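Local coordinates for GAF domain-containing protein (Thermoplasma acidophilum, PDB 4MN7) that probably reduces free methionine-R-sulfoxide to methionine, as a type II member of the GAF-fold free methionine-R-sulfoxide reductases, at residues S125-A128 with D129-P133; L134-E137 with F138-K141; C60-A63 with V64-D68; C15-L18 with K19-P23; E5-R8 with S9-A13. The protein carries 1 engineered substitution. All coordinates share one frame; numbering follows the deposited sequence.

Contact 1 of 5, residues S125-A128 with D129-P133; sequences SSIA and DLMAP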
loop_
_atom_site.group_PDB
_atom_site.type_symbol
_atom_site.label_atom_id
_atom_site.label_comp_id
_atom_site.label_asym_id
_atom_site.label_seq_id
_atom_site.Cartn_x
_atom_site.Cartn_y
_atom_site.Cartn_z
ATOM N N SER A 125 10.355 -9.402 -3.844
ATOM C CA SER A 125 9.607 -9.394 -5.096
ATOM C C SER A 125 8.121 -9.375 -4.899
ATOM O O SER A 125 7.405 -8.709 -5.659
ATOM C CB SER A 125 9.917 -10.554 -6.071
ATOM O OG SER A 125 11.282 -10.689 -6.083
ATOM N N SER A 126 7.638 -10.178 -3.965
ATOM C CA SER A 126 6.218 -10.171 -3.651
ATOM C C SER A 126 5.805 -8.811 -3.122
ATOM O O SER A 126 4.771 -8.270 -3.497
ATOM C CB SER A 126 5.848 -11.272 -2.665
ATOM O OG SER A 126 5.830 -12.528 -3.344
ATOM N N ILE A 127 6.602 -8.268 -2.228
ATOM C CA ILE A 127 6.266 -6.975 -1.649
ATOM C C ILE A 127 6.201 -5.866 -2.674
ATOM O O ILE A 127 5.241 -5.052 -2.708
ATOM C CB ILE A 127 7.227 -6.643 -0.520
ATOM C CG1 ILE A 127 6.812 -7.558 0.641
ATOM C CG2 ILE A 127 7.040 -5.161 -0.133
ATOM C CD1 ILE A 127 7.706 -7.630 1.796
ATOM N N ALA A 128 7.218 -5.854 -3.540
ATOM C CA ALA A 128 7.275 -4.937 -4.622
ATOM C C ALA A 128 6.050 -5.015 -5.512
ATOM O O ALA A 128 5.528 -3.980 -5.953
ATOM C CB ALA A 128 8.508 -5.144 -5.411
ATOM N N ASP A 129 5.534 -6.213 -5.713
ATOM C CA ASP A 129 4.401 -6.396 -6.566
ATOM C C ASP A 129 3.122 -5.892 -5.875
ATOM O O ASP A 129 2.289 -5.247 -6.519
ATOM C CB ASP A 129 4.262 -7.862 -6.891
ATOM C CG ASP A 129 3.150 -8.128 -7.827
ATOM O OD1 ASP A 129 2.935 -7.325 -8.786
ATOM O OD2 ASP A 129 2.472 -9.155 -7.608
ATOM N N LEU A 130 2.975 -6.166 -4.571
ATOM C CA LEU A 130 1.803 -5.696 -3.837
ATOM C C LEU A 130 1.750 -4.159 -3.740
ATOM O O LEU A 130 0.680 -3.565 -3.762
ATOM C CB LEU A 130 1.730 -6.304 -2.435
ATOM C CG LEU A 130 1.684 -7.831 -2.343
ATOM C CD1 LEU A 130 1.816 -8.322 -0.912
ATOM C CD2 LEU A 130 0.443 -8.327 -2.958
ATOM N N MET A 131 2.907 -3.526 -3.681
ATOM C CA MET A 131 3.036 -2.082 -3.546
ATOM C C MET A 131 2.991 -1.347 -4.871
ATOM O O MET A 131 2.837 -0.113 -4.888
ATOM C CB MET A 131 4.357 -1.704 -2.843
ATOM C CG MET A 131 4.411 -2.186 -1.379
ATOM S SD MET A 131 3.090 -1.396 -0.396
ATOM C CE MET A 131 3.613 0.318 -0.416
ATOM N N ALA A 132 3.045 -2.067 -5.979
ATOM C CA ALA A 132 3.184 -1.371 -7.261
ATOM C C ALA A 132 2.121 -0.323 -7.607
ATOM O O ALA A 132 2.470 0.740 -8.091
ATOM C CB ALA A 132 3.330 -2.342 -8.382
ATOM N N PRO A 133 0.842 -0.595 -7.349
ATOM C CA PRO A 133 -0.102 0.466 -7.729
ATOM C C PRO A 133 0.141 1.727 -6.969
ATOM O O PRO A 133 -0.046 2.830 -7.465
ATOM C CB PRO A 133 -1.475 -0.137 -7.332
ATOM C CG PRO A 133 -1.267 -1.611 -7.601
ATOM C CD PRO A 133 0.152 -1.892 -7.160
HETATM O O HOH W 1 2.889 -10.136 -4.843
#
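Ile-127 and Met-131 lie side by side on successive turns of helix 118-136, the last helix of the GAF fold, where Ile-127 CG2 meets Met-131 CG at 4.2 Å. Beneath them the helix satisfies its own backbone. Met-131 N donates to Ile-127 O at 3.0 Å, and Leu-130 N gives Ser-126 O a bond of 3.0 Å that is fairly straight at the hydrogen (160°). Asp-129 N is held by Ser-125 O at 3.1 Å and makes a second, weak bond to Ser-126 O. A water donates to Ser-126 O at 3.0 Å and to Asp-129 OD2 at 3.0 Å. Aspartate suits this exposed place: with CG anti to its backbone nitrogen (chi1 -177°), its carboxylate stands where one water can join it to the main chain of the preceding turn. Ser-125 OG is hydrogen-bonded to Glu-121 O. Small residues sit where the helix lies on the sheet, Ala-128 against Val-94 and Val-96, while Ile-127 and Met-131 face helix 2-21 through Leu-18 and Ala-14. Pro-133 has no N-H to give to the turn before, and the helix kinks there. Leucine suits the place of Leu-130, whose side chain packs on Leu-134 of the second subunit; Leu-130 CG also lies 3.3 Å from Ser-126 O.

Contact 2 of 5, residues L134-E137 with F138-K141; sequences LVHE and FFVK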
loop_
_atom_site.group_PDB
_atom_site.type_symbol
_atom_site.label_atom_id
_atom_site.label_comp_id
_atom_site.label_asym_id
_atom_site.label_seq_id
_atom_site.Cartn_x
_atom_site.Cartn_y
_atom_site.Cartn_z
ATOM N N LEU A 134 0.557 1.568 -5.726
ATOM C CA LEU A 134 0.794 2.703 -4.932
ATOM C C LEU A 134 2.006 3.466 -5.413
ATOM O O LEU A 134 1.978 4.662 -5.476
ATOM C CB LEU A 134 0.964 2.330 -3.468
ATOM C CG LEU A 134 -0.299 1.822 -2.791
ATOM C CD1 LEU A 134 0.087 0.969 -1.590
ATOM C CD2 LEU A 134 -1.116 3.015 -2.382
ATOM N N VAL A 135 3.088 2.781 -5.707
ATOM C CA VAL A 135 4.326 3.430 -6.203
ATOM C C VAL A 135 4.026 4.090 -7.554
ATOM O O VAL A 135 4.547 5.122 -7.876
ATOM C CB VAL A 135 5.414 2.389 -6.473
ATOM C CG1 VAL A 135 6.569 2.999 -7.273
ATOM C CG2 VAL A 135 5.928 1.852 -5.186
ATOM N N HIS A 136 3.131 3.490 -8.312
ATOM C CA HIS A 136 2.760 4.002 -9.608
ATOM C C HIS A 136 2.147 5.396 -9.558
ATOM O O HIS A 136 2.255 6.165 -10.484
ATOM C CB HIS A 136 1.779 3.056 -10.283
ATOM C CG HIS A 136 1.347 3.504 -11.646
ATOM N ND1 HIS A 136 0.109 4.057 -11.880
ATOM C CD2 HIS A 136 1.990 3.516 -12.838
ATOM C CE1 HIS A 136 -0.011 4.359 -13.165
ATOM N NE2 HIS A 136 1.117 4.040 -13.766
ATOM N N GLU A 137 1.511 5.736 -8.468
ATOM C CA GLU A 137 1.007 7.095 -8.330
ATOM C C GLU A 137 2.087 8.134 -8.468
ATOM O O GLU A 137 1.780 9.293 -8.741
ATOM C CB GLU A 137 0.314 7.263 -6.968
ATOM C CG GLU A 137 -0.988 6.494 -6.852
ATOM C CD GLU A 137 -2.000 6.998 -7.867
ATOM O OE1 GLU A 137 -2.250 8.224 -7.870
ATOM O OE2 GLU A 137 -2.534 6.174 -8.625
ATOM N N PHE A 138 3.345 7.769 -8.217
ATOM C CA PHE A 138 4.465 8.708 -8.456
ATOM C C PHE A 138 5.145 8.546 -9.820
ATOM O O PHE A 138 5.981 9.362 -10.224
ATOM C CB PHE A 138 5.478 8.590 -7.324
ATOM C CG PHE A 138 5.033 9.262 -6.094
ATOM C CD1 PHE A 138 5.238 10.596 -5.934
ATOM C CD2 PHE A 138 4.367 8.574 -5.125
ATOM C CE1 PHE A 138 4.850 11.263 -4.806
ATOM C CE2 PHE A 138 3.926 9.239 -3.994
ATOM C CZ PHE A 138 4.187 10.575 -3.816
ATOM N N PHE A 139 4.797 7.503 -10.543
ATOM C CA PHE A 139 5.489 7.222 -11.767
ATOM C C PHE A 139 5.130 8.293 -12.772
ATOM O O PHE A 139 3.994 8.695 -12.844
ATOM C CB PHE A 139 5.073 5.892 -12.342
ATOM C CG PHE A 139 5.683 5.593 -13.699
ATOM C CD1 PHE A 139 7.049 5.433 -13.834
ATOM C CD2 PHE A 139 4.899 5.501 -14.838
ATOM C CE1 PHE A 139 7.623 5.136 -15.089
ATOM C CE2 PHE A 139 5.480 5.280 -16.111
ATOM C CZ PHE A 139 6.859 5.090 -16.231
ATOM N N VAL A 140 6.119 8.782 -13.504
ATOM C CA VAL A 140 5.895 9.741 -14.624
ATOM C C VAL A 140 6.819 9.394 -15.799
ATOM O O VAL A 140 8.049 9.363 -15.669
ATOM C CB VAL A 140 6.166 11.212 -14.250
ATOM C CG1 VAL A 140 5.623 12.126 -15.373
ATOM C CG2 VAL A 140 5.525 11.579 -12.912
ATOM N N LYS A 141 6.193 9.098 -16.914
ATOM C CA LYS A 141 6.849 8.768 -18.164
ATOM C C LYS A 141 7.661 9.949 -18.703
ATOM O O LYS A 141 7.316 11.118 -18.531
ATOM C CB LYS A 141 5.751 8.333 -19.127
ATOM C CG LYS A 141 6.118 7.956 -20.545
ATOM C CD LYS A 141 4.888 8.161 -21.458
ATOM C CE LYS A 141 5.281 8.409 -22.921
ATOM N NZ LYS A 141 4.363 9.359 -23.628
HETATM O O HOH W 2 2.385 10.684 -11.327
#
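The imidazole of His-136 and the phenyl ring of Phe-139 cross obliquely, His-136 CD2 coming to 3.9 Å from Phe-139 CB and 4.1 Å from Phe-139 CD2. Both residues hold CG anti to the backbone nitrogen (chi1 -180° and 175°), and this brings the two rings together although they leave the chain three residues apart. One face of the Phe-139 ring takes the backbone N of Lys-141, 4.0 Å above its plane and offset toward the rim. At the edge of the Phe-138 ring, near its plane, lies Val-135 O.

A type I beta turn from His-136 to Phe-139 underlies this pairing. Phe-139 N donates to His-136 O at 2.9 Å from well above the carbonyl plane, and Phe-138 N reaches Val-135 O, also at 2.9 Å. Both bonds span three residues, as in a turn of 3-10 type. One water donates to Glu-137 O and Phe-139 O, thereby serving two carbonyls of the turn.

Aromatic and branched residues suit this place because Val-135, His-136, Phe-138 and Phe-139 all pack on neighbouring elements. Phe-138 fits between Arg-8 and Met-11 of helix 2-21 and Val-32 of strand 27-34, His-136 stacks on Tyr-98, and Val-135, His-136 and Phe-139 all rest on Ile-103 of strand 101-110.

Contact 3 of 5, residues C60-A63 with V64-D68; sequences CSLA and VLKND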
loop_
_atom_site.group_PDB
_atom_site.type_symbol
_atom_site.label_atom_id
_atom_site.label_comp_id
_atom_site.label_asym_id
_atom_site.label_seq_id
_atom_site.Cartn_x
_atom_site.Cartn_y
_atom_site.Cartn_z
ATOM N N CYS A 60 21.221 0.947 -8.023
ATOM C CA CYS A 60 19.887 1.472 -8.149
ATOM C C CYS A 60 19.494 1.493 -9.661
ATOM O O CYS A 60 18.375 1.152 -10.048
ATOM C CB CYS A 60 19.830 2.814 -7.480
ATOM S SG CYS A 60 19.835 2.709 -5.661
ATOM N N SER A 61 20.397 1.893 -10.536
ATOM C CA SER A 61 20.051 1.941 -11.952
ATOM C C SER A 61 19.919 0.585 -12.509
ATOM O O SER A 61 19.038 0.320 -13.360
ATOM C CB SER A 61 21.185 2.612 -12.765
ATOM O OG SER A 61 21.334 3.876 -12.252
ATOM N N LEU A 62 20.848 -0.267 -12.083
ATOM C CA LEU A 62 20.933 -1.602 -12.651
ATOM C C LEU A 62 19.604 -2.352 -12.561
ATOM O O LEU A 62 19.221 -3.000 -13.523
ATOM C CB LEU A 62 22.103 -2.423 -12.054
ATOM C CG LEU A 62 22.716 -3.507 -12.915
ATOM C CD1 LEU A 62 23.212 -2.872 -14.208
ATOM C CD2 LEU A 62 23.865 -4.230 -12.189
ATOM N N ALA A 63 18.892 -2.237 -11.436
ATOM C CA ALA A 63 17.664 -3.026 -11.273
ATOM C C ALA A 63 16.615 -2.621 -12.304
ATOM O O ALA A 63 15.844 -3.412 -12.777
ATOM C CB ALA A 63 17.111 -2.859 -9.896
ATOM N N VAL A 64 16.562 -1.343 -12.580
ATOM C CA VAL A 64 15.609 -0.821 -13.509
ATOM C C VAL A 64 16.083 -1.137 -14.908
ATOM O O VAL A 64 15.267 -1.447 -15.740
ATOM C CB VAL A 64 15.438 0.688 -13.321
ATOM C CG1 VAL A 64 14.811 1.315 -14.543
ATOM C CG2 VAL A 64 14.499 0.900 -12.132
ATOM N N LEU A 65 17.389 -1.081 -15.171
ATOM C CA LEU A 65 17.878 -1.235 -16.534
ATOM C C LEU A 65 17.792 -2.707 -16.914
ATOM O O LEU A 65 17.415 -3.015 -18.002
ATOM C CB LEU A 65 19.330 -0.768 -16.658
ATOM C CG LEU A 65 19.596 0.710 -16.557
ATOM C CD1 LEU A 65 21.143 0.936 -16.479
ATOM C CD2 LEU A 65 18.989 1.451 -17.753
ATOM N N LYS A 66 18.129 -3.606 -15.999
ATOM C CA LYS A 66 18.045 -5.020 -16.246
ATOM C C LYS A 66 16.619 -5.504 -16.009
ATOM O O LYS A 66 16.315 -6.595 -16.349
ATOM C CB LYS A 66 18.889 -5.824 -15.250
ATOM C CG LYS A 66 20.391 -5.737 -15.390
ATOM C CD LYS A 66 21.064 -7.024 -14.858
ATOM C CE LYS A 66 20.601 -7.377 -13.453
ATOM N NZ LYS A 66 21.107 -8.676 -12.941
ATOM N N ASN A 67 15.780 -4.733 -15.331
ATOM C CA ASN A 67 14.493 -5.242 -14.836
ATOM C C ASN A 67 14.598 -6.509 -14.027
ATOM O O ASN A 67 13.876 -7.436 -14.234
ATOM C CB ASN A 67 13.458 -5.435 -15.936
ATOM C CG ASN A 67 12.045 -5.573 -15.359
ATOM O OD1 ASN A 67 11.812 -5.369 -14.149
ATOM N ND2 ASN A 67 11.131 -5.950 -16.190
ATOM N N ASP A 68 15.434 -6.512 -13.018
ATOM C CA ASP A 68 15.615 -7.711 -12.210
ATOM C C ASP A 68 16.233 -7.279 -10.895
ATOM O O ASP A 68 16.772 -6.167 -10.797
ATOM C CB ASP A 68 16.584 -8.600 -13.010
ATOM C CG ASP A 68 16.439 -10.047 -12.738
ATOM O OD1 ASP A 68 15.530 -10.433 -12.021
ATOM O OD2 ASP A 68 17.309 -10.817 -13.221
#
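Backbone hydrogen bonds dominate where Ser-61 and Leu-62 meet the next turn of helix 59-66. Leu-65 N donates to Ser-61 O at 2.8 Å, and Lys-66 N gives Leu-62 O an equally short, nearly straight bond (169°). Ser-61 O has a second, weak donor in Val-64 N.

Apolar touches follow the same spacing. Leu-62 CG lies 4.1 Å from Lys-66 CG, so the lysine lends its aliphatic stem to the leucine on the outer side of the helix; Ser-61 CB meets Leu-65 CD1 at 4.1 Å. Inward, Ala-63 and Val-64 are compact enough to sit on Glu-105 of strand 101-110.

Side-chain polar bonds lead outside the helix: Asn-67 OD1 accepts from Arg-97 NE, while Ser-61 OG has weak bonds to Gly-56 N and Asn-54 O.

At the end of the helix Ala-63 gathers the chain back. Ala-63 O accepts Asp-68 N at 3.1 Å, in the carbonyl plane and on a lone pair, and Ala-63 CA-H points to Asp-68 O (3.3 Å from CA). Asn-67, a residue that tolerates positive phi (52°), forms the turning point, with a weak bond from Asn-67 N to Val-64 O. This is a Schellman motif, a classic alpha-helical C-cap.

Contact 4 of 5, residues C15-L18 with K19-P23; sequences CQYL and KEKNP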
loop_
_atom_site.group_PDB
_atom_site.type_symbol
_atom_site.label_atom_id
_atom_site.label_comp_id
_atom_site.label_asym_id
_atom_site.label_seq_id
_atom_site.Cartn_x
_atom_site.Cartn_y
_atom_site.Cartn_z
ATOM N N CYS A 15 8.321 1.022 4.231
ATOM C CA CYS A 15 9.755 1.136 4.624
ATOM C C CYS A 15 9.915 0.892 6.135
ATOM O O CYS A 15 10.825 0.271 6.554
ATOM C CB CYS A 15 10.331 2.511 4.267
ATOM S SG CYS A 15 10.298 3.029 2.518
ATOM N N GLN A 16 8.970 1.352 6.942
ATOM C CA GLN A 16 9.043 1.199 8.379
ATOM C C GLN A 16 8.881 -0.276 8.759
ATOM O O GLN A 16 9.683 -0.807 9.514
ATOM C CB GLN A 16 7.960 2.094 9.044
ATOM C CG GLN A 16 7.947 2.200 10.574
ATOM C CD GLN A 16 9.299 2.567 11.194
ATOM O OE1 GLN A 16 9.804 1.829 12.031
ATOM N NE2 GLN A 16 9.886 3.693 10.787
ATOM N N TYR A 17 7.827 -0.935 8.268
ATOM C CA TYR A 17 7.723 -2.354 8.443
ATOM C C TYR A 17 8.982 -3.094 7.996
ATOM O O TYR A 17 9.531 -3.951 8.700
ATOM C CB TYR A 17 6.463 -2.880 7.705
ATOM C CG TYR A 17 6.264 -4.367 7.822
ATOM C CD1 TYR A 17 6.932 -5.212 6.957
ATOM C CD2 TYR A 17 5.421 -4.955 8.800
ATOM C CE1 TYR A 17 6.776 -6.584 7.014
ATOM C CE2 TYR A 17 5.269 -6.365 8.887
ATOM C CZ TYR A 17 5.955 -7.164 7.977
ATOM O OH TYR A 17 5.879 -8.551 7.881
ATOM N N LEU A 18 9.473 -2.795 6.806
ATOM C CA LEU A 18 10.664 -3.531 6.337
ATOM C C LEU A 18 11.878 -3.392 7.278
ATOM O O LEU A 18 12.643 -4.331 7.488
ATOM C CB LEU A 18 11.026 -3.133 4.887
ATOM C CG LEU A 18 9.999 -3.697 3.895
ATOM C CD1 LEU A 18 10.111 -3.022 2.547
ATOM C CD2 LEU A 18 10.089 -5.216 3.743
ATOM N N LYS A 19 12.073 -2.192 7.788
ATOM C CA LYS A 19 13.231 -1.910 8.633
ATOM C C LYS A 19 13.040 -2.459 10.038
ATOM O O LYS A 19 13.891 -3.153 10.551
ATOM C CB LYS A 19 13.506 -0.415 8.647
ATOM C CG LYS A 19 14.808 -0.087 9.339
ATOM C CD LYS A 19 15.059 1.402 9.393
ATOM C CE LYS A 19 15.906 1.766 10.599
ATOM N NZ LYS A 19 17.199 1.068 10.419
ATOM N N GLU A 20 11.889 -2.209 10.642
ATOM C CA GLU A 20 11.566 -2.808 11.965
ATOM C C GLU A 20 11.505 -4.319 11.962
ATOM O O GLU A 20 11.824 -4.930 12.950
ATOM C CB GLU A 20 10.180 -2.444 12.421
ATOM C CG GLU A 20 9.894 -1.142 13.117
ATOM C CD GLU A 20 8.383 -1.116 13.452
ATOM O OE1 GLU A 20 7.829 -2.209 13.767
ATOM O OE2 GLU A 20 7.740 -0.047 13.362
ATOM N N LYS A 21 11.007 -4.958 10.913
ATOM C CA LYS A 21 10.841 -6.416 11.033
ATOM C C LYS A 21 12.000 -7.223 10.621
ATOM O O LYS A 21 11.951 -8.433 10.750
ATOM C CB LYS A 21 9.607 -6.911 10.281
ATOM C CG LYS A 21 8.311 -6.316 10.808
ATOM C CD LYS A 21 8.010 -6.684 12.251
ATOM C CE LYS A 21 6.897 -5.790 12.798
ATOM N NZ LYS A 21 6.198 -6.538 13.872
ATOM N N ASN A 22 13.044 -6.595 10.109
ATOM C CA ASN A 22 14.175 -7.369 9.605
ATOM C C ASN A 22 15.415 -6.789 10.227
ATOM O O ASN A 22 15.741 -5.624 10.004
ATOM C CB ASN A 22 14.271 -7.328 8.073
ATOM C CG ASN A 22 13.094 -7.949 7.434
ATOM O OD1 ASN A 22 13.101 -9.114 7.154
ATOM N ND2 ASN A 22 12.094 -7.151 7.123
ATOM N N PRO A 23 16.104 -7.588 11.037
ATOM C CA PRO A 23 17.250 -7.074 11.796
ATOM C C PRO A 23 18.440 -6.609 10.956
ATOM O O PRO A 23 19.172 -5.751 11.391
ATOM C CB PRO A 23 17.650 -8.278 12.650
ATOM C CG PRO A 23 16.386 -9.102 12.741
ATOM C CD PRO A 23 15.841 -9.004 11.361
#
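Helical bonds join Cys-15, Gln-16 and Tyr-17 to the residues four places on in the C-terminal part of helix 2-21 of the GAF domain, with Lys-19 N to Cys-15 O at 3.0 Å and both Glu-20 N to Gln-16 O and Lys-21 N to Tyr-17 O at 2.8 Å. Of the side chains, Tyr-17 and Lys-21 pair one turn apart. They run at about a right angle, and Lys-21 CG sits over one face of the tyrosine ring, 3.7 Å from its centroid and 14° off the normal, in a CH-pi contact. Lysine suits this place because its methylenes can lie on the ring while the ammonium goes out to solvent; the bends that take it there begin with CG turned beside the backbone N (chi1 -61°). The Tyr-17 ring also meets Phe-6 of the second subunit edge to face. Lys-19 goes another way, NZ bonding to Asp-26 O. Leu-18 packs on Val-28 of strand 27-34 and on Leu-124 of helix 118-136.

Asn-22, where the chain leaves helical angles, bends its amide back so that Asn-22 ND2 donates to Leu-18 O at 2.9 Å; the carbonyl oxygen lies in the plane of that amide and the bond is nearly straight (162°). An alanine here has no amide to give Leu-18 O, and the end of the helix would probably be held less firmly. The final turn therefore relies on a side-chain amide as well as main-chain donors, while a lysine stem shields one face of the tyrosine ring.

Contact 5 of 5, residues E5-R8 with S9-A13; sequences EFAR and SQMQA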
loop_
_atom_site.group_PDB
_atom_site.type_symbol
_atom_site.label_atom_id
_atom_site.label_comp_id
_atom_site.label_asym_id
_atom_site.label_seq_id
_atom_site.Cartn_x
_atom_site.Cartn_y
_atom_site.Cartn_z
ATOM N N GLU A 5 -0.302 11.811 -1.733
ATOM C CA GLU A 5 0.094 11.853 -0.351
ATOM C C GLU A 5 -0.345 10.582 0.390
ATOM O O GLU A 5 0.357 10.123 1.249
ATOM C CB GLU A 5 -0.300 13.175 0.332
ATOM C CG GLU A 5 0.460 14.388 -0.267
ATOM C CD GLU A 5 2.028 14.258 -0.423
ATOM O OE1 GLU A 5 2.774 13.885 0.528
ATOM O OE2 GLU A 5 2.540 14.591 -1.521
ATOM N N PHE A 6 -1.483 10.008 0.012
ATOM C CA PHE A 6 -1.902 8.733 0.536
ATOM C C PHE A 6 -0.875 7.639 0.158
ATOM O O PHE A 6 -0.389 6.926 1.021
ATOM C CB PHE A 6 -3.256 8.343 -0.037
ATOM C CG PHE A 6 -3.629 6.927 0.255
ATOM C CD1 PHE A 6 -3.993 6.555 1.543
ATOM C CD2 PHE A 6 -3.635 5.973 -0.727
ATOM C CE1 PHE A 6 -4.314 5.240 1.843
ATOM C CE2 PHE A 6 -4.015 4.671 -0.452
ATOM C CZ PHE A 6 -4.332 4.292 0.834
ATOM N N ALA A 7 -0.479 7.608 -1.110
ATOM C CA ALA A 7 0.514 6.647 -1.573
ATOM C C ALA A 7 1.814 6.802 -0.852
ATOM O O ALA A 7 2.481 5.796 -0.488
ATOM C CB ALA A 7 0.719 6.700 -3.085
ATOM N N ARG A 8 2.227 8.045 -0.650
ATOM C CA ARG A 8 3.508 8.245 0.038
ATOM C C ARG A 8 3.466 7.751 1.465
ATOM O O ARG A 8 4.475 7.194 1.938
ATOM C CB ARG A 8 3.952 9.719 -0.009
ATOM C CG ARG A 8 5.311 9.933 0.622
ATOM C CD ARG A 8 5.624 11.391 0.845
ATOM N NE ARG A 8 6.444 11.834 -0.281
ATOM C CZ ARG A 8 5.998 12.552 -1.272
ATOM N NH1 ARG A 8 4.760 12.944 -1.266
ATOM N NH2 ARG A 8 6.797 12.878 -2.249
ATOM N N SER A 9 2.313 7.917 2.169
ATOM C CA SER A 9 2.228 7.389 3.535
ATOM C C SER A 9 2.241 5.838 3.542
ATOM O O SER A 9 2.833 5.240 4.442
ATOM C CB SER A 9 1.056 8.005 4.395
ATOM O OG SER A 9 -0.177 7.319 4.313
ATOM N N GLN A 10 1.605 5.200 2.555
ATOM C CA GLN A 10 1.727 3.730 2.391
ATOM C C GLN A 10 3.168 3.294 2.204
ATOM O O GLN A 10 3.634 2.380 2.850
ATOM C CB GLN A 10 0.900 3.240 1.215
ATOM C CG GLN A 10 -0.592 3.325 1.454
ATOM C CD GLN A 10 -1.043 2.375 2.570
ATOM O OE1 GLN A 10 -0.904 1.169 2.431
ATOM N NE2 GLN A 10 -1.557 2.914 3.644
ATOM N N MET A 11 3.883 3.940 1.297
ATOM C CA MET A 11 5.292 3.593 1.027
ATOM C C MET A 11 6.136 3.797 2.268
ATOM O O MET A 11 7.007 2.999 2.626
ATOM C CB MET A 11 5.856 4.461 -0.137
ATOM C CG MET A 11 5.377 4.014 -1.494
ATOM S SD MET A 11 6.170 4.938 -2.851
ATOM C CE MET A 11 4.927 6.077 -2.919
ATOM N N GLN A 12 5.884 4.897 2.927
ATOM C CA GLN A 12 6.556 5.177 4.195
ATOM C C GLN A 12 6.331 4.096 5.263
ATOM O O GLN A 12 7.279 3.565 5.877
ATOM C CB GLN A 12 6.072 6.540 4.686
ATOM C CG GLN A 12 7.002 7.134 5.698
ATOM C CD GLN A 12 8.333 7.442 5.102
ATOM O OE1 GLN A 12 8.457 8.080 4.056
ATOM N NE2 GLN A 12 9.356 6.962 5.761
ATOM N N ALA A 13 5.073 3.698 5.415
ATOM C CA ALA A 13 4.700 2.591 6.335
ATOM C C ALA A 13 5.367 1.279 5.878
ATOM O O ALA A 13 5.857 0.521 6.703
ATOM C CB ALA A 13 3.188 2.391 6.370
#
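The N-terminal helix 2-21 of the GAF fold carries this contact at the dimer interface, where Phe-6 and Gln-10 pair one turn apart. Gln-10 CG lies over one face of the Phe-6 ring, 4.2 Å from its centroid and 21° off the normal, a CH-pi contact that suits the flexible, partly aliphatic glutamine. Phe-6 CG stands anti to its backbone nitrogen (chi1 169°), which swings the ring along the helix toward the following turn. Beyond the pair the second subunit closes in: its Ile-127 packs on Phe-6, and its Met-131 packs on Gln-10. An alanine in place of Gln-10 would take away the CG over the ring, and Phe-6 would probably be freer to turn against that isoleucine.

On another side Ala-7 CB touches Met-11 CE at 4.3 Å. Alanine keeps the helix close to its neighbour, and the pliant methionine packs on Ala-42 of strand 37-44. The backbone is regular: Gln-10 N to Phe-6 O is 3.1 Å, Met-11 N to Ala-7 O 2.9 Å, and Gln-12 N to Arg-8 O 2.9 Å. Gln-12 NE2 reaches Phe-43 O on the same strand. Arg-8 has two acidic partners, suiting a long, multi-pronged cation: its NH2 forms a salt bridge with Glu-41 OE1, while Arg-8 NH1 makes another with Glu-5 OE2, in the guanidinium plane at 2.8 Å.

In the fold
Contacts 4 and 5 follow one another along helix 2-21, as contacts 1 and 2 do along helix 118-136 and its exit. Contact 1 is the buried one of the five; the others have both covered and open sides. The two helices pack together: contact 1 touches contacts 4 and 5, and contact 2 touches contact 5. All four meet the second subunit. Contact 3 stands apart, about 23 Å centre to centre from contacts 4 and 5 and without any touch to the second subunit. Chemistry follows place: aliphatic packing on one side of contact 1 and a hydrated polar side on the other, CH-pi contacts on aromatic rings beside the dimer interface in contacts 4 and 5, turn hydrogen bonds in contacts 2 and 3, and an asparagine side-chain bond in contact 4.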